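Local coordinates for protein porin (Rhodobacter capsulatus, PDB 2POR) that forms trimeric outer-membrane channels through which small hydrophilic solutes, up to about 0.6 kDa, diffuse passively, at residues A[175-183]-A[222-230]. Sequence-based numbering, arbitrary orientation.
Sequences TALMADMEQ and AAATAVDHK
With CG anti to the backbone N (chi1 -175°) and the chain extended beyond it, Gln183 reaches across to His229, whose ring is swung to meet it by a chi1 of 64° that sets CG between the backbone N and the carbonyl carbon. The two side chains cross at about a right angle, with amide and ring planes 55° apart. His229 NE2 donates an almost straight hydrogen bond of 2.9 Å to Gln183 OE1, which lies in the ring plane, though the donor itself is tilted somewhat out of the amide's carbonyl plane; Glu182 O sits at the same ring's edge, 3.7 Å from CE1. Strands 181-192 and 226-240 of the 16-stranded antiparallel porin barrel are not neighbours in the sheet: strand 195-207 runs between them, and this pair illustrates how an extended glutamine and a histidine ring can meet across an intervening strand. A bound detergent molecule touches both residues, and the amide's NE2 is hydrogen-bonded to Glu185 OE2 and Pro103 O. A leucine in place of His229 would probably leave Gln183 OE1 without its donor and the amide less firmly fixed. Before their strands begin, both segments are loop, and their backbones draw close enough to bond to each other. Ala224 N donates to Ala176 O at 2.9 Å, from above the carbonyl plane, while Ala224 CB rests against the opposing backbone, 3.5 Å from Met178 N. Ala179 CB packs against Thr225 O at 3.6 Å and touches Ala226 CB at 4.0 Å, and the backbone N of Ala179 is hydrogen-bonded to Asp207 OD1.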
loop_
_atom_site.group_PDB
_atom_site.type_symbol
_atom_site.label_atom_id
_atom_site.label_comp_id
_atom_site.label_asym_id
_atom_site.label_seq_id
_atom_site.Cartn_x
_atom_site.Cartn_y
_atom_site.Cartn_z
ATOM N N THR A 175 -6.254 -37.481 1.940
ATOM C CA THR A 175 -5.364 -38.110 2.906
ATOM C C THR A 175 -4.300 -39.063 2.316
ATOM O O THR A 175 -3.416 -39.513 3.066
ATOM C CB THR A 175 -6.216 -38.818 4.006
ATOM O OG1 THR A 175 -7.132 -39.685 3.358
ATOM C CG2 THR A 175 -6.941 -37.789 4.903
ATOM N N ALA A 176 -4.329 -39.331 0.985
ATOM C CA ALA A 176 -3.213 -39.989 0.295
ATOM C C ALA A 176 -2.087 -38.982 0.190
ATOM O O ALA A 176 -0.905 -39.342 0.272
ATOM C CB ALA A 176 -3.521 -40.380 -1.136
ATOM N N LEU A 177 -2.459 -37.694 0.033
ATOM C CA LEU A 177 -1.469 -36.641 -0.092
ATOM C C LEU A 177 -1.059 -35.906 1.194
ATOM O O LEU A 177 0.100 -35.481 1.307
ATOM C CB LEU A 177 -1.995 -35.668 -1.111
ATOM C CG LEU A 177 -2.102 -36.218 -2.525
ATOM C CD1 LEU A 177 -2.690 -35.162 -3.406
ATOM C CD2 LEU A 177 -0.738 -36.564 -3.075
ATOM N N MET A 178 -1.940 -35.743 2.190
ATOM C CA MET A 178 -1.611 -35.024 3.437
ATOM C C MET A 178 -2.496 -35.616 4.494
ATOM O O MET A 178 -3.695 -35.728 4.274
ATOM C CB MET A 178 -1.915 -33.520 3.295
ATOM C CG MET A 178 -1.377 -32.767 4.514
ATOM S SD MET A 178 -1.822 -31.005 4.492
ATOM C CE MET A 178 -3.571 -31.124 4.812
ATOM N N ALA A 179 -1.937 -36.119 5.578
ATOM C CA ALA A 179 -2.695 -36.720 6.654
ATOM C C ALA A 179 -3.508 -35.639 7.372
ATOM O O ALA A 179 -3.131 -34.461 7.389
ATOM C CB ALA A 179 -1.779 -37.329 7.711
ATOM N N ASP A 180 -4.623 -36.003 7.954
ATOM C CA ASP A 180 -5.334 -35.123 8.884
ATOM C C ASP A 180 -4.482 -34.816 10.109
ATOM O O ASP A 180 -3.676 -35.666 10.528
ATOM C CB ASP A 180 -6.578 -35.776 9.383
ATOM C CG ASP A 180 -7.661 -35.966 8.361
ATOM O OD1 ASP A 180 -7.654 -35.287 7.343
ATOM O OD2 ASP A 180 -8.533 -36.792 8.611
ATOM N N MET A 181 -4.650 -33.647 10.740
ATOM C CA MET A 181 -3.813 -33.289 11.870
ATOM C C MET A 181 -4.719 -32.853 13.038
ATOM O O MET A 181 -5.864 -32.438 12.806
ATOM C CB MET A 181 -2.885 -32.133 11.492
ATOM C CG MET A 181 -2.060 -32.333 10.205
ATOM S SD MET A 181 -0.710 -31.184 9.941
ATOM C CE MET A 181 -1.318 -30.681 8.385
ATOM N N GLU A 182 -4.275 -32.958 14.283
ATOM C CA GLU A 182 -5.035 -32.452 15.408
ATOM C C GLU A 182 -4.072 -32.160 16.514
ATOM O O GLU A 182 -2.934 -32.655 16.495
ATOM C CB GLU A 182 -6.055 -33.427 15.911
ATOM C CG GLU A 182 -5.469 -34.726 16.385
ATOM C CD GLU A 182 -6.438 -35.575 17.195
ATOM O OE1 GLU A 182 -7.592 -35.754 16.785
ATOM O OE2 GLU A 182 -6.008 -36.040 18.255
ATOM N N GLN A 183 -4.467 -31.299 17.462
ATOM C CA GLN A 183 -3.613 -30.949 18.590
ATOM C C GLN A 183 -4.537 -30.535 19.728
ATOM O O GLN A 183 -5.547 -29.868 19.484
ATOM C CB GLN A 183 -2.699 -29.798 18.194
ATOM C CG GLN A 183 -1.681 -29.416 19.226
ATOM C CD GLN A 183 -0.751 -28.396 18.632
ATOM O OE1 GLN A 183 0.065 -28.760 17.821
ATOM N NE2 GLN A 183 -0.722 -27.107 18.915
ATOM N N ALA A 222 6.326 -41.086 -0.610
ATOM C CA ALA A 222 5.418 -42.150 -0.189
ATOM C C ALA A 222 4.085 -41.505 0.113
ATOM O O ALA A 222 4.017 -40.271 0.175
ATOM C CB ALA A 222 5.845 -42.842 1.109
ATOM N N ALA A 223 3.021 -42.292 0.235
ATOM C CA ALA A 223 1.706 -41.805 0.647
ATOM C C ALA A 223 1.803 -41.258 2.090
ATOM O O ALA A 223 2.570 -41.752 2.953
ATOM C CB ALA A 223 0.681 -42.931 0.639
ATOM N N ALA A 224 1.022 -40.194 2.310
ATOM C CA ALA A 224 1.036 -39.456 3.559
ATOM C C ALA A 224 0.735 -40.329 4.745
ATOM O O ALA A 224 -0.104 -41.235 4.710
ATOM C CB ALA A 224 -0.010 -38.367 3.531
ATOM N N THR A 225 1.449 -40.073 5.813
ATOM C CA THR A 225 1.193 -40.761 7.062
ATOM C C THR A 225 1.165 -39.682 8.144
ATOM O O THR A 225 1.648 -38.562 7.881
ATOM C CB THR A 225 2.329 -41.803 7.360
ATOM O OG1 THR A 225 3.617 -41.169 7.413
ATOM C CG2 THR A 225 2.349 -42.850 6.251
ATOM N N ALA A 226 0.646 -39.972 9.339
ATOM C CA ALA A 226 0.689 -39.012 10.441
ATOM C C ALA A 226 1.788 -39.369 11.448
ATOM O O ALA A 226 2.067 -40.559 11.602
ATOM C CB ALA A 226 -0.634 -39.014 11.145
ATOM N N VAL A 227 2.499 -38.430 12.097
ATOM C CA VAL A 227 3.494 -38.677 13.153
ATOM C C VAL A 227 2.986 -38.069 14.465
ATOM O O VAL A 227 2.289 -37.054 14.421
ATOM C CB VAL A 227 4.875 -38.046 12.849
ATOM C CG1 VAL A 227 5.529 -38.967 11.848
ATOM C CG2 VAL A 227 4.789 -36.612 12.312
ATOM N N ASP A 228 3.260 -38.606 15.646
ATOM C CA ASP A 228 2.770 -38.028 16.898
ATOM C C ASP A 228 3.696 -36.957 17.335
ATOM O O ASP A 228 4.896 -37.054 17.071
ATOM C CB ASP A 228 2.703 -39.062 18.028
ATOM C CG ASP A 228 1.703 -40.176 17.700
ATOM O OD1 ASP A 228 0.556 -39.883 17.339
ATOM O OD2 ASP A 228 2.084 -41.344 17.768
ATOM N N HIS A 229 3.216 -35.930 18.024
ATOM C CA HIS A 229 4.117 -34.873 18.475
ATOM C C HIS A 229 3.658 -34.365 19.832
ATOM O O HIS A 229 2.503 -34.569 20.244
ATOM C CB HIS A 229 4.147 -33.654 17.501
ATOM C CG HIS A 229 2.800 -32.892 17.383
ATOM N ND1 HIS A 229 1.604 -33.324 16.967
ATOM C CD2 HIS A 229 2.635 -31.546 17.699
ATOM C CE1 HIS A 229 0.745 -32.326 17.010
ATOM N NE2 HIS A 229 1.383 -31.272 17.451
ATOM N N LYS A 230 4.607 -33.728 20.491
ATOM C CA LYS A 230 4.271 -33.014 21.675
ATOM C C LYS A 230 5.085 -31.752 21.708
ATOM O O LYS A 230 6.123 -31.661 21.065
ATOM C CB LYS A 230 4.539 -33.875 22.868
ATOM C CG LYS A 230 5.931 -34.137 23.344
ATOM C CD LYS A 230 5.747 -35.293 24.357
ATOM C CE LYS A 230 5.140 -36.558 23.684
ATOM N NZ LYS A 230 4.570 -37.537 24.599
#